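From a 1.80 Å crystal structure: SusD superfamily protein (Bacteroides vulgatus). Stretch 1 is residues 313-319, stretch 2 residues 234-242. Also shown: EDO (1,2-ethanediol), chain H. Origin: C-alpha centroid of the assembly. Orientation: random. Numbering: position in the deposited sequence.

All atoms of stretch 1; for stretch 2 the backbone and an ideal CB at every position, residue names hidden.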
# COMPACT_ATOMS: atom_id res chain seq x y z
N TYR A 313 -4.38 -5.26 16.75
CA TYR A 313 -5.44 -6.18 16.44
C TYR A 313 -6.42 -5.54 15.44
O TYR A 313 -7.61 -5.32 15.70
CB TYR A 313 -6.08 -6.62 17.74
CG TYR A 313 -7.00 -7.80 17.61
CD1 TYR A 313 -6.79 -8.78 16.62
CD2 TYR A 313 -8.06 -7.98 18.49
CE1 TYR A 313 -7.60 -9.88 16.52
CE2 TYR A 313 -8.91 -9.10 18.38
CZ TYR A 313 -8.67 -10.02 17.39
OH TYR A 313 -9.48 -11.13 17.29
N LYS A 314 -5.88 -5.27 14.27
CA LYS A 314 -6.63 -4.70 13.18
C LYS A 314 -7.16 -5.77 12.23
O LYS A 314 -8.15 -5.54 11.55
CB LYS A 314 -5.78 -3.64 12.44
CG LYS A 314 -6.46 -3.04 11.24
CD LYS A 314 -5.68 -1.87 10.65
CE LYS A 314 -6.15 -0.54 11.13
NZ LYS A 314 -5.46 0.69 10.50
N LEU A 315 -6.53 -6.94 12.18
CA LEU A 315 -7.05 -8.03 11.37
C LEU A 315 -7.71 -9.01 12.33
O LEU A 315 -7.05 -9.88 12.95
CB LEU A 315 -5.91 -8.66 10.54
CG LEU A 315 -5.28 -7.67 9.53
CD1 LEU A 315 -4.01 -6.94 10.09
CD2 LEU A 315 -4.93 -8.35 8.25
N ARG A 316 -9.02 -8.85 12.47
CA ARG A 316 -9.73 -9.40 13.61
C ARG A 316 -10.46 -10.69 13.23
O ARG A 316 -11.27 -10.71 12.31
CB ARG A 316 -10.71 -8.35 14.16
CG ARG A 316 -10.03 -7.04 14.62
CD ARG A 316 -11.02 -6.00 15.17
NE ARG A 316 -11.54 -6.34 16.50
CZ ARG A 316 -10.95 -6.01 17.65
NH1 ARG A 316 -9.79 -5.33 17.68
NH2 ARG A 316 -11.55 -6.35 18.81
N GLY A 317 -10.20 -11.76 13.96
CA GLY A 317 -10.91 -13.01 13.76
C GLY A 317 -12.13 -13.03 14.65
O GLY A 317 -12.47 -12.03 15.26
N THR A 318 -12.79 -14.18 14.73
CA THR A 318 -13.95 -14.36 15.60
C THR A 318 -13.62 -14.63 17.06
O THR A 318 -14.51 -14.54 17.90
CB THR A 318 -14.84 -15.49 15.08
OG1 THR A 318 -14.08 -16.71 15.11
CG2 THR A 318 -15.28 -15.22 13.64
N ASP A 319 -12.36 -14.97 17.37
CA ASP A 319 -11.91 -15.24 18.73
C ASP A 319 -10.64 -14.45 19.07
O ASP A 319 -9.61 -14.59 18.36
CB ASP A 319 -11.65 -16.75 18.89
CG ASP A 319 -11.25 -17.16 20.33
OD1 ASP A 319 -11.74 -16.53 21.29
OD2 ASP A 319 -10.45 -18.12 20.52
N UNK A 234 -16.65 1.12 13.81
CA UNK A 234 -15.28 1.08 13.27
C UNK A 234 -14.53 -0.22 13.62
O UNK A 234 -13.98 -0.89 12.74
CB UNK A 234 -14.49 2.28 13.80
N UNK A 235 -14.52 -0.59 14.90
CA UNK A 235 -13.79 -1.81 15.29
C UNK A 235 -14.38 -3.03 14.59
O UNK A 235 -13.65 -3.86 14.02
CB UNK A 235 -13.83 -2.00 16.81
N UNK A 236 -15.71 -3.14 14.60
CA UNK A 236 -16.39 -4.28 13.93
C UNK A 236 -16.13 -4.35 12.43
O UNK A 236 -16.27 -5.43 11.80
CB UNK A 236 -17.90 -4.19 14.16
N UNK A 237 -15.77 -3.21 11.82
CA UNK A 237 -15.52 -3.14 10.38
C UNK A 237 -14.24 -3.87 9.97
O UNK A 237 -14.04 -4.18 8.79
CB UNK A 237 -15.44 -1.68 9.94
N UNK A 238 -13.39 -4.16 10.96
CA UNK A 238 -12.12 -4.87 10.74
C UNK A 238 -12.20 -6.37 10.95
O UNK A 238 -11.18 -7.05 10.88
CB UNK A 238 -11.05 -4.30 11.67
N UNK A 239 -13.42 -6.88 11.13
CA UNK A 239 -13.64 -8.29 11.35
C UNK A 239 -13.68 -9.11 10.07
O UNK A 239 -14.20 -8.65 9.04
CB UNK A 239 -14.95 -8.49 12.12
N UNK A 240 -13.25 -10.36 10.18
CA UNK A 240 -13.45 -11.35 9.14
C UNK A 240 -14.93 -11.57 8.82
O UNK A 240 -15.26 -12.14 7.79
CB UNK A 240 -12.80 -12.67 9.56
N UNK A 241 -15.81 -11.17 9.73
CA UNK A 241 -17.24 -11.26 9.50
C UNK A 241 -17.78 -10.06 8.74
O UNK A 241 -18.96 -9.99 8.50
CB UNK A 241 -17.98 -11.40 10.83
N UNK A 242 -16.92 -9.10 8.36
CA UNK A 242 -17.37 -7.90 7.68
C UNK A 242 -16.50 -7.61 6.46
O UNK A 242 -16.15 -6.46 6.21
CB UNK A 242 -17.36 -6.71 8.64
C1 EDO H . -11.55 -1.71 5.92
O1 EDO H . -12.46 -1.84 4.82
C2 EDO H . -12.06 -2.48 7.13
O2 EDO H . -12.07 -3.87 6.83

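Position 234 has helical backbone angles, and its CA-to-CB bond points sideways. Nothing of stretch 1 lies within 5.5 Å of the ideal CB, so stretch 1 leaves the choice open; a long side chain could reach toward Lys314. The residue is Tyr234. Its OH is linked to Lys314 through water 1, which donates to Tyr234 OH (3.0 Å) and accepts from Lys314 NZ (2.8 Å).

Position 235 is also sideways. Its ideal CB is 4.9 Å from Arg316 NE, beside a flat guanidinium. A branched aliphatic, a longer aliphatic or an acid could suit. It is Val235, chi1 t. Its CG1 lies over one face of the guanidinium, 3.5 Å from Arg316 NE.

Positions 236 and 237 point away from stretch 1, which sets no demand there. Small or polar residues would do. They are Ala236 and Ala237. The ethanediol, probably from the crystallisation liquor, donates from EDO O2 to Ala237 O at 2.8 Å.

Position 238 points toward stretch 1. The ideal CB is tight against Lys314 O, at 3.2 Å, and 3.9 Å from Arg316 CD. The methylenes of Lys314 offer a surface for a large flat or aliphatic side chain. On the backbone, Arg316 N donates to the position 238 O at 3.2 Å. The residue is Trp238, chi1 m. Lys314 CG sits over its six-membered ring, 3.8 Å from the centroid and 20° off the normal, a CH-pi contact. EDO C2 covers the opposite face, 3.5 Å from Trp238 CE3.

Position 239 is sideways with extended angles. It pairs with Arg316 in a single beta bridge, CA to CA 4.7 Å. The ideal CB is 5.3 Å from Gly317 O, an acceptor, so a small polar residue is attractive, though alanine would fit. It is Ser239. Its OG accepts from the N of position 241 at 2.9 Å. Water 2 lies 2.7 Å from Ser239 OG and donates to Gly317 O, also at 2.7 Å.

Position 240 points toward stretch 1, and its N donates to Arg316 O at 2.9 Å. The ideal CB is 3.7 Å from Arg316 O and 4.6 Å from Gly317 CA. A compact aliphatic suits. Val240, chi1 m, places CG2 4.0 Å from Gly317 CA and 3.9 Å from Thr318 CG2.

Position 241 is sideways. Its ideal CB is 5.5 Å from Thr318 CG2, so a longer side chain is needed to touch it. Polar or aliphatic chains are possible. Glu241 extends so that its OE2 comes 3.8 Å from Thr318 CG2.

Position 242 is out of reach, so many residues would do. It is Ala242.

Stretch 2 234-242: YVAAWSVEA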
# COMPACT_ATOMS: atom_id res chain seq x y z
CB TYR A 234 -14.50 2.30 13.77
CG TYR A 234 -13.14 2.47 13.15
CD1 TYR A 234 -12.98 3.11 11.93
CD2 TYR A 234 -11.99 1.99 13.79
CE1 TYR A 234 -11.72 3.31 11.39
CE2 TYR A 234 -10.75 2.16 13.24
CZ TYR A 234 -10.62 2.80 12.04
OH TYR A 234 -9.37 2.99 11.51
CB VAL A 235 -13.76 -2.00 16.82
CG1 VAL A 235 -13.19 -3.38 17.17
CG2 VAL A 235 -12.94 -0.91 17.45
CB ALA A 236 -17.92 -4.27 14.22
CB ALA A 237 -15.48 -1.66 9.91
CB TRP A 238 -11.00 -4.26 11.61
CG TRP A 238 -10.67 -2.90 11.16
CD1 TRP A 238 -11.11 -1.72 11.70
CD2 TRP A 238 -9.91 -2.54 10.00
NE1 TRP A 238 -10.62 -0.66 10.97
CE2 TRP A 238 -9.89 -1.14 9.92
CE3 TRP A 238 -9.20 -3.28 9.03
CZ2 TRP A 238 -9.22 -0.47 8.90
CZ3 TRP A 238 -8.55 -2.61 8.03
CH2 TRP A 238 -8.56 -1.22 7.97
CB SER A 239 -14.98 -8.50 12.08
OG SER A 239 -15.26 -9.87 12.26
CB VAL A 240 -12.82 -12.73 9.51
CG1 VAL A 240 -11.32 -12.60 9.68
CG2 VAL A 240 -13.48 -13.33 10.77
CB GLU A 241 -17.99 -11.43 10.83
CG GLU A 241 -17.49 -12.61 11.65
CD GLU A 241 -18.35 -12.92 12.87
OE1 GLU A 241 -18.52 -12.04 13.73
OE2 GLU A 241 -18.84 -14.06 12.96
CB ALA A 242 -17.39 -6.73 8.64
O HOH W 1 -6.71 2.13 12.56
O HOH W 2 -14.43 -10.19 14.76
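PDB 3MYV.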